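Local structure of isatin hydrolase (5NMP) at residues V26-T31 / L258-L263; A85-G90 / L211-H216. The protein hydrolyses isatin, opening its five-membered ring to give isatinate, and carries a manganese ion. One frame throughout, in Å; residues are numbered along the deposited sequence.

Contact 1 of 2, residues V26-T31 / L258-L263; sequences VDLTQT and LRVLAL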
# COMPACT_ATOMS: atom_id res chain seq x y z
N VAL A 26 -10.84 -8.55 2.22
CA VAL A 26 -10.57 -9.33 1.02
C VAL A 26 -9.36 -8.79 0.27
O VAL A 26 -9.27 -7.60 -0.01
CB VAL A 26 -11.79 -9.35 0.09
CG1 VAL A 26 -11.55 -10.28 -1.09
CG2 VAL A 26 -13.04 -9.78 0.85
N ASP A 27 -8.42 -9.68 -0.04
CA ASP A 27 -7.22 -9.32 -0.78
C ASP A 27 -7.48 -9.37 -2.28
O ASP A 27 -7.77 -10.43 -2.84
CB ASP A 27 -6.07 -10.27 -0.41
CG ASP A 27 -4.70 -9.73 -0.81
OD1 ASP A 27 -4.64 -8.68 -1.49
OD2 ASP A 27 -3.69 -10.37 -0.46
N LEU A 28 -7.39 -8.21 -2.94
CA LEU A 28 -7.66 -8.13 -4.37
C LEU A 28 -6.37 -8.07 -5.19
O LEU A 28 -6.39 -7.74 -6.37
CB LEU A 28 -8.51 -6.90 -4.68
CG LEU A 28 -9.79 -6.73 -3.86
CD1 LEU A 28 -10.58 -5.53 -4.36
CD2 LEU A 28 -10.63 -8.00 -3.91
N THR A 29 -5.26 -8.42 -4.55
CA THR A 29 -3.95 -8.23 -5.16
C THR A 29 -3.33 -9.54 -5.67
O THR A 29 -3.40 -10.57 -5.00
CB THR A 29 -2.98 -7.57 -4.15
OG1 THR A 29 -3.61 -6.43 -3.57
CG2 THR A 29 -1.69 -7.15 -4.83
N GLN A 30 -2.75 -9.49 -6.86
CA GLN A 30 -1.98 -10.60 -7.40
C GLN A 30 -0.59 -10.64 -6.76
O GLN A 30 -0.13 -9.63 -6.22
CB GLN A 30 -1.84 -10.48 -8.93
CG GLN A 30 -3.14 -10.61 -9.70
CD GLN A 30 -3.48 -12.05 -10.06
OE1 GLN A 30 -2.97 -12.99 -9.44
NE2 GLN A 30 -4.32 -12.23 -11.07
N THR A 31 0.07 -11.78 -6.82
CA THR A 31 1.40 -11.93 -6.23
C THR A 31 2.51 -11.46 -7.16
O THR A 31 2.64 -11.96 -8.28
CB THR A 31 1.67 -13.39 -5.81
OG1 THR A 31 0.83 -13.73 -4.71
CG2 THR A 31 3.12 -13.57 -5.40
N LEU A 258 0.64 -1.80 -5.75
CA LEU A 258 0.10 -1.55 -4.42
C LEU A 258 -0.69 -2.75 -3.91
O LEU A 258 -1.04 -3.65 -4.66
CB LEU A 258 -0.78 -0.30 -4.42
CG LEU A 258 -2.22 -0.41 -4.94
CD1 LEU A 258 -2.98 0.89 -4.69
CD2 LEU A 258 -2.26 -0.76 -6.42
N ARG A 259 -0.96 -2.74 -2.61
CA ARG A 259 -1.78 -3.77 -1.99
C ARG A 259 -3.22 -3.30 -1.92
O ARG A 259 -3.59 -2.51 -1.05
CB ARG A 259 -1.25 -4.10 -0.59
CG ARG A 259 -1.75 -5.41 -0.03
CD ARG A 259 -1.29 -6.57 -0.89
NE ARG A 259 -1.69 -7.86 -0.33
CZ ARG A 259 -0.90 -8.63 0.41
NH1 ARG A 259 0.33 -8.24 0.69
NH2 ARG A 259 -1.35 -9.79 0.87
N VAL A 260 -4.05 -3.78 -2.85
CA VAL A 260 -5.46 -3.40 -2.88
C VAL A 260 -6.29 -4.30 -1.96
O VAL A 260 -6.28 -5.52 -2.10
CB VAL A 260 -6.04 -3.48 -4.30
CG1 VAL A 260 -7.49 -3.03 -4.31
CG2 VAL A 260 -5.21 -2.63 -5.26
N LEU A 261 -7.00 -3.68 -1.03
CA LEU A 261 -7.84 -4.41 -0.09
C LEU A 261 -9.29 -3.95 -0.16
O LEU A 261 -9.57 -2.79 -0.45
CB LEU A 261 -7.32 -4.25 1.34
CG LEU A 261 -5.89 -4.71 1.64
CD1 LEU A 261 -5.56 -4.47 3.10
CD2 LEU A 261 -5.71 -6.17 1.27
N ALA A 262 -10.21 -4.86 0.13
CA ALA A 262 -11.62 -4.54 0.17
C ALA A 262 -12.22 -4.87 1.53
O ALA A 262 -12.01 -5.96 2.07
CB ALA A 262 -12.37 -5.28 -0.92
N LEU A 263 -12.95 -3.92 2.10
CA LEU A 263 -13.70 -4.17 3.33
C LEU A 263 -15.13 -4.55 2.97
O LEU A 263 -15.77 -3.88 2.15
CB LEU A 263 -13.68 -2.95 4.25
CG LEU A 263 -12.33 -2.42 4.74
CD1 LEU A 263 -12.54 -1.35 5.80
CD2 LEU A 263 -11.45 -3.54 5.29

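Contact 2 of 2, residues A85-G90 / L211-H216; sequences AHWITG and LAYPCH. With SIN (succinic acid), chain L.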
# COMPACT_ATOMS: atom_id res chain seq x y z
N ALA A 85 -1.25 11.61 -14.12
CA ALA A 85 -0.04 12.06 -14.80
C ALA A 85 0.45 11.03 -15.82
O ALA A 85 1.25 11.35 -16.70
CB ALA A 85 1.06 12.36 -13.79
N HIS A 86 -0.03 9.80 -15.69
CA HIS A 86 0.37 8.71 -16.56
C HIS A 86 0.02 8.99 -18.02
O HIS A 86 0.70 8.51 -18.93
CB HIS A 86 -0.28 7.40 -16.10
CG HIS A 86 -0.00 6.23 -16.98
ND1 HIS A 86 1.26 5.93 -17.45
CD2 HIS A 86 -0.83 5.27 -17.47
CE1 HIS A 86 1.20 4.84 -18.20
NE2 HIS A 86 -0.06 4.42 -18.23
N TRP A 87 -1.03 9.77 -18.24
CA TRP A 87 -1.48 10.08 -19.59
C TRP A 87 -1.35 11.57 -19.91
O TRP A 87 -1.44 12.42 -19.02
CB TRP A 87 -2.93 9.63 -19.78
CG TRP A 87 -3.23 9.22 -21.18
CD1 TRP A 87 -3.86 9.96 -22.14
CD2 TRP A 87 -2.89 7.97 -21.79
NE1 TRP A 87 -3.94 9.24 -23.31
CE2 TRP A 87 -3.35 8.01 -23.12
CE3 TRP A 87 -2.25 6.81 -21.34
CZ2 TRP A 87 -3.19 6.95 -24.00
CZ3 TRP A 87 -2.09 5.76 -22.22
CH2 TRP A 87 -2.56 5.83 -23.54
N ILE A 88 -1.17 11.87 -21.19
CA ILE A 88 -0.88 13.23 -21.64
C ILE A 88 -2.01 14.21 -21.35
O ILE A 88 -1.78 15.42 -21.23
CB ILE A 88 -0.56 13.24 -23.16
CG1 ILE A 88 0.17 14.53 -23.56
CG2 ILE A 88 -1.81 13.02 -23.99
CD1 ILE A 88 0.71 14.50 -24.97
N THR A 89 -3.23 13.71 -21.20
CA THR A 89 -4.38 14.58 -20.94
C THR A 89 -4.51 14.93 -19.45
O THR A 89 -5.31 15.79 -19.08
CB THR A 89 -5.69 13.94 -21.43
OG1 THR A 89 -5.87 12.66 -20.81
CG2 THR A 89 -5.67 13.76 -22.93
N GLY A 90 -3.73 14.27 -18.61
CA GLY A 90 -3.77 14.53 -17.18
C GLY A 90 -2.46 15.09 -16.65
O GLY A 90 -2.24 15.14 -15.44
N LEU A 211 -11.00 7.63 -31.12
CA LEU A 211 -10.31 8.13 -29.94
C LEU A 211 -9.67 6.95 -29.23
O LEU A 211 -10.33 6.22 -28.49
CB LEU A 211 -11.28 8.88 -29.01
CG LEU A 211 -10.64 9.74 -27.92
CD1 LEU A 211 -11.38 11.06 -27.79
CD2 LEU A 211 -10.64 9.00 -26.59
N ALA A 212 -8.37 6.76 -29.46
CA ALA A 212 -7.64 5.60 -28.97
C ALA A 212 -7.57 5.54 -27.45
O ALA A 212 -7.29 6.56 -26.80
CB ALA A 212 -6.24 5.58 -29.56
N TYR A 213 -7.80 4.35 -26.90
CA TYR A 213 -7.77 4.12 -25.46
C TYR A 213 -8.61 5.14 -24.69
O TYR A 213 -8.07 5.93 -23.92
CB TYR A 213 -6.33 4.15 -24.94
CG TYR A 213 -5.49 2.98 -25.40
CD1 TYR A 213 -6.05 1.72 -25.56
CD2 TYR A 213 -4.14 3.14 -25.67
CE1 TYR A 213 -5.29 0.65 -25.98
CE2 TYR A 213 -3.37 2.07 -26.09
CZ TYR A 213 -3.95 0.83 -26.24
OH TYR A 213 -3.18 -0.24 -26.66
N PRO A 214 -9.93 5.11 -24.91
CA PRO A 214 -10.82 6.14 -24.33
C PRO A 214 -10.80 6.19 -22.81
O PRO A 214 -10.95 7.27 -22.24
CB PRO A 214 -12.20 5.73 -24.84
CG PRO A 214 -12.08 4.27 -25.16
CD PRO A 214 -10.68 4.09 -25.66
N CYS A 215 -10.61 5.05 -22.15
CA CYS A 215 -10.64 5.01 -20.69
C CYS A 215 -9.43 5.76 -20.12
O CYS A 215 -9.59 6.62 -19.27
CB CYS A 215 -10.67 3.58 -20.17
SG CYS A 215 -11.06 3.43 -18.41
N HIS A 216 -8.24 5.43 -20.60
CA HIS A 216 -7.04 6.16 -20.21
C HIS A 216 -7.15 7.66 -20.52
O HIS A 216 -6.88 8.50 -19.66
CB HIS A 216 -5.80 5.60 -20.92
CG HIS A 216 -5.19 4.42 -20.21
ND1 HIS A 216 -5.58 3.12 -20.46
CD2 HIS A 216 -4.23 4.36 -19.27
CE1 HIS A 216 -4.87 2.31 -19.70
NE2 HIS A 216 -4.05 3.03 -18.97
C1 SIN L . 0.02 1.41 -21.58
O1 SIN L . 0.86 2.07 -20.94
O2 SIN L . -0.20 1.72 -22.77
C2 SIN L . -0.70 0.25 -20.92
C3 SIN L . -1.70 0.72 -19.86
C4 SIN L . -1.07 0.88 -18.49
O3 SIN L . -1.11 2.00 -17.91
O4 SIN L . -0.53 -0.08 -17.89

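Contact 1 of 2, residues V26-T31 / L258-L263
V26 and A262 form an antiparallel hydrogen-bonded pair. V26 N donates to A262 O at 2.8 Å, and A262 N returns a bond to V26 O at 2.9 Å. One residue on, D27 faces L261 as a non-hydrogen-bonded pair. The apolar face is closely packed. L28 CD1 lies 3.9 Å from A262 CB and also meets V260 CG1, while I243 of strand 239-244 packs on all three residues. This pairing puts strand 24-27 at one edge of the mixed sheet of this chain, beside strand 261-264. The strand ends at D27, but L28 N still bonds to V260 O at 3.0 Å. The D27 carboxylate reaches forward along its own chain, and OD1 accepts from T29 N, an Asx turn. T29 OG1 then takes V260 N at 2.8 Å, a bent bond. The face of D27 and L261 is more polar, and D27 is partly exposed. R259, bent at chi2 (62°), brings NH2 to D27 OD2 at 2.8 Å in a salt bridge, on the syn side but tilted out of the carboxylate plane (34°). Both NE bonds to the carboxylate are weak. The second subunit packs A246 on R259 and L261, and its P247 O and V98 O take R259 NH1.

Contact 2 of 2, residues A85-G90 / L211-H216
W87 and Y213 touch at the corner of the indole. Y213 stands at the N-cap position of helix 214-221. Its CG is anti to the carbonyl carbon (chi1 -69°), which brings the phenol ring to the indole, with Y213 CD2 at 3.8 Å from W87 CH2. The two side chains cross at about a right angle. Y213 O is hydrogen-bonded to T217 OG1, further along the same helix.

H216, in the first turn of that helix, carries most of the contact. Its CB sits over one face of the W87 six-membered ring, 3.8 Å from the centroid and 11° off the normal. This is a CH-pi contact. The imidazole lies obliquely against the same ring, with H216 CD2 at 3.8 Å from W87 CE3 and the ring planes 37° apart. It meets H86 rim to rim, CD2 to CD2, at 4.0 Å. H86, W87 and H216 together make an aromatic cluster.

Each histidine is fixed at its far nitrogen. H216 ND1 bonds to D202 OD2, and H86 ND1 to Y67 O of the second subunit. Both NE2 atoms therefore turn to the same spot, where succinate, probably from the crystallisation liquor, is bound. Its O3 accepts from H216 NE2 at 3.3 Å and, in a weak, bent bond, from H86 NE2 at 2.7 Å. H86 also meets the manganese ligand H76, and its side chain lies about 4 Å from the metal at nearest atoms. Two N-H groups converging on one carboxylate oxygen suggest that H86 and H216 could hold a carboxylate or carbonyl oxygen near the manganese ion, perhaps that of a substrate or product.

In the fold
From the N terminus, the chain runs through helix 11-20 into strand 24-27, where segment 26-31 of contact 1 begins. It then passes the manganese ligands H76, H80 and D82 and enters the loop of 85-90. Contact 2 closes a loop when 211-216 comes back to this segment, tying the loop after strand 80-82 to the start of helix 214-221. The chain goes on through Q228 and strand 239-244 to 258-263, where contact 1 closes the longer loop. Contact 2 is thus nested inside contact 1. Their centres are 25 Å apart and they do not touch. Contact 1 joins strands at the sheet edge, contact 2 lines the metal pocket, and both adjoin the second subunit.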